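Local coordinates for putative succinylglutamate desuccinylase / aspartoacylase (PDB 3FMC), which is probably a zinc-dependent hydrolase of the succinylglutamate desuccinylase/aspartoacylase family, acting on ester bonds, at residues N289-A295 / E357-T363. Sequence-based numbering, arbitrary orientation.
Sequences NYRKFHA and ELYKVMT
F293 and L358 run alongside each other in the same direction, with L358 CD1 set near the ring plane at the F293 edge, 3.9 Å from CE2; the same methyl also meets A295. Y290, its CG turned opposite the backbone N (chi1 -169°), reaches over M362 and K360: CD1 touches M362 CG at 3.7 Å, and OH approaches K360 CB as the two side chains cross at about a right angle. Strand 341-346, which also pairs with strand 357-363, and L200 close in around this ring. The F293 and Y290 clusters lie on opposite faces of the antiparallel pair, in which R291 N bonds V361 O at 2.9 Å. At F293 the pairing slips by one residue into a classic beta bulge: F293 O accepts from both L358 N (2.8 Å) and Y359 N (3.2 Å), the former noticeably bent at 137°. K292 and K360 extend alongside each other, while the K292 methylenes brush E357 OE1. A water links that carboxylate oxygen to H294 NE2, lying in the imidazole plane. At the other end N289 O is gripped twice, by T363 N and, on a lone pair, by T363 OG1 at 2.6 Å; a second water joins this hydroxyl to R291 NH1. W146 of the second subunit makes a cation-pi contact with R291 and accepts from H294 ND1 through its carbonyl, placing the strand pair at the subunit interface. With ND1 donating there, a neutral H294 would carry its lone pair on NE2, although nearby E357 could favour protonation.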
loop_
_atom_site.group_PDB
_atom_site.type_symbol
_atom_site.label_atom_id
_atom_site.label_comp_id
_atom_site.label_asym_id
_atom_site.label_seq_id
_atom_site.Cartn_x
_atom_site.Cartn_y
_atom_site.Cartn_z
ATOM N N ASN C 289 26.527 -0.477 -19.913
ATOM C CA ASN C 289 26.997 0.836 -19.481
ATOM C C ASN C 289 25.908 1.779 -18.919
ATOM O O ASN C 289 26.158 2.944 -18.630
ATOM C CB ASN C 289 27.765 1.463 -20.641
ATOM C CG ASN C 289 29.033 0.714 -20.947
ATOM O OD1 ASN C 289 29.666 0.191 -20.030
ATOM N ND2 ASN C 289 29.404 0.626 -22.223
ATOM N N TYR C 290 24.705 1.232 -18.746
ATOM C CA TYR C 290 23.560 1.929 -18.152
ATOM C C TYR C 290 23.619 1.613 -16.652
ATOM O O TYR C 290 23.452 0.453 -16.257
ATOM C CB TYR C 290 22.258 1.450 -18.807
ATOM C CG TYR C 290 20.997 2.239 -18.497
ATOM C CD1 TYR C 290 21.005 3.623 -18.401
ATOM C CD2 TYR C 290 19.763 1.581 -18.346
ATOM C CE1 TYR C 290 19.823 4.341 -18.132
ATOM C CE2 TYR C 290 18.582 2.280 -18.127
ATOM C CZ TYR C 290 18.610 3.659 -18.028
ATOM O OH TYR C 290 17.452 4.380 -17.805
ATOM N N ARG C 291 23.944 2.620 -15.860
ATOM C CA ARG C 291 24.217 2.505 -14.432
ATOM C C ARG C 291 23.137 3.076 -13.514
ATOM O O ARG C 291 22.521 4.094 -13.820
ATOM C CB ARG C 291 25.522 3.271 -14.140
ATOM C CG ARG C 291 26.692 2.903 -15.065
ATOM C CD ARG C 291 27.020 1.436 -15.057
ATOM N NE ARG C 291 27.391 0.923 -13.730
ATOM C CZ ARG C 291 28.610 1.010 -13.178
ATOM N NH1 ARG C 291 29.616 1.610 -13.815
ATOM N NH2 ARG C 291 28.826 0.502 -11.959
ATOM N N LYS C 292 22.978 2.437 -12.362
ATOM C CA LYS C 292 22.032 2.822 -11.338
ATOM C C LYS C 292 22.821 3.510 -10.217
ATOM O O LYS C 292 23.769 2.940 -9.650
ATOM C CB LYS C 292 21.310 1.591 -10.794
ATOM C CG LYS C 292 20.500 0.824 -11.820
ATOM C CD LYS C 292 20.027 -0.505 -11.281
ATOM C CE LYS C 292 19.414 -1.380 -12.316
ATOM N NZ LYS C 292 18.833 -2.661 -11.726
ATOM N N PHE C 293 22.442 4.730 -9.941
ATOM C CA PHE C 293 23.020 5.512 -8.875
ATOM C C PHE C 293 22.063 5.505 -7.655
ATOM O O PHE C 293 20.955 6.085 -7.699
ATOM C CB PHE C 293 23.341 6.930 -9.333
ATOM C CG PHE C 293 24.034 7.741 -8.270
ATOM C CD1 PHE C 293 25.399 7.636 -8.100
ATOM C CD2 PHE C 293 23.320 8.539 -7.393
ATOM C CE1 PHE C 293 26.053 8.363 -7.080
ATOM C CE2 PHE C 293 23.969 9.254 -6.379
ATOM C CZ PHE C 293 25.320 9.161 -6.232
ATOM N N HIS C 294 22.503 4.859 -6.561
ATOM C CA HIS C 294 21.704 4.731 -5.311
ATOM C C HIS C 294 22.109 5.752 -4.232
ATOM O O HIS C 294 23.281 6.127 -4.132
ATOM C CB HIS C 294 21.825 3.293 -4.758
ATOM C CG HIS C 294 21.455 2.228 -5.754
ATOM N ND1 HIS C 294 22.373 1.661 -6.612
ATOM C CD2 HIS C 294 20.271 1.646 -6.048
ATOM C CE1 HIS C 294 21.777 0.766 -7.375
ATOM N NE2 HIS C 294 20.500 0.737 -7.059
ATOM N N ALA C 295 21.159 6.184 -3.401
ATOM C CA ALA C 295 21.445 7.150 -2.372
ATOM C C ALA C 295 22.509 6.567 -1.399
ATOM O O ALA C 295 22.308 5.482 -0.849
ATOM C CB ALA C 295 20.159 7.520 -1.608
ATOM N N GLU C 357 17.043 4.090 -5.248
ATOM C CA GLU C 357 17.650 4.370 -6.554
ATOM C C GLU C 357 17.329 5.812 -6.943
ATOM O O GLU C 357 16.180 6.167 -7.206
ATOM C CB GLU C 357 17.157 3.403 -7.593
ATOM C CG GLU C 357 17.811 3.568 -8.987
ATOM C CD GLU C 357 17.051 2.806 -10.055
ATOM O OE1 GLU C 357 17.117 1.553 -10.127
ATOM O OE2 GLU C 357 16.385 3.481 -10.838
ATOM N N LEU C 358 18.358 6.636 -6.971
ATOM C CA LEU C 358 18.202 8.060 -7.286
ATOM C C LEU C 358 18.131 8.343 -8.786
ATOM O O LEU C 358 17.247 9.069 -9.214
ATOM C CB LEU C 358 19.312 8.914 -6.651
ATOM C CG LEU C 358 19.170 9.310 -5.194
ATOM C CD1 LEU C 358 20.514 9.908 -4.709
ATOM C CD2 LEU C 358 17.992 10.304 -4.991
ATOM N N TYR C 359 19.042 7.786 -9.563
ATOM C CA TYR C 359 19.060 7.985 -11.004
ATOM C C TYR C 359 19.500 6.749 -11.738
ATOM O O TYR C 359 20.124 5.887 -11.150
ATOM C CB TYR C 359 20.115 9.063 -11.384
ATOM C CG TYR C 359 19.755 10.549 -11.240
ATOM C CD1 TYR C 359 19.815 11.193 -10.013
ATOM C CD2 TYR C 359 19.454 11.326 -12.357
ATOM C CE1 TYR C 359 19.526 12.528 -9.864
ATOM C CE2 TYR C 359 19.201 12.668 -12.240
ATOM C CZ TYR C 359 19.242 13.281 -10.999
ATOM O OH TYR C 359 18.967 14.616 -10.854
ATOM N N LYS C 360 19.097 6.653 -13.009
ATOM C CA LYS C 360 19.724 5.752 -13.979
ATOM C C LYS C 360 20.448 6.672 -15.000
ATOM O O LYS C 360 19.890 7.684 -15.464
ATOM C CB LYS C 360 18.770 4.786 -14.624
ATOM C CG LYS C 360 18.264 3.721 -13.650
ATOM C CD LYS C 360 17.443 2.721 -14.435
ATOM C CE LYS C 360 16.822 1.747 -13.583
ATOM N NZ LYS C 360 16.244 0.733 -14.505
ATOM N N VAL C 361 21.699 6.317 -15.276
ATOM C CA VAL C 361 22.603 7.117 -16.077
ATOM C C VAL C 361 23.277 6.326 -17.182
ATOM O O VAL C 361 23.857 5.275 -16.933
ATOM C CB VAL C 361 23.717 7.707 -15.140
ATOM C CG1 VAL C 361 24.687 8.608 -15.929
ATOM C CG2 VAL C 361 23.073 8.456 -13.989
HETATM N N MSE C 362 23.172 6.794 -18.442
HETATM C CA MSE C 362 23.922 6.152 -19.519
HETATM C C MSE C 362 25.342 6.690 -19.467
HETATM O O MSE C 362 25.541 7.910 -19.346
HETATM C CB MSE C 362 23.330 6.489 -20.903
HETATM C CG MSE C 362 21.971 5.947 -21.057
HETATM SE SE MSE C 362 21.325 6.216 -22.901
HETATM C CE MSE C 362 19.523 5.530 -22.693
ATOM N N THR C 363 26.299 5.786 -19.477
ATOM C CA THR C 363 27.696 6.126 -19.495
ATOM C C THR C 363 28.291 5.557 -20.808
ATOM O O THR C 363 27.677 4.702 -21.504
ATOM C CB THR C 363 28.451 5.531 -18.280
ATOM O OG1 THR C 363 28.486 4.101 -18.378
ATOM C CG2 THR C 363 27.779 5.981 -16.977
HETATM O O HOH W 1 30.025 2.856 -16.399
HETATM O O HOH W 2 18.100 -0.094 -8.206
#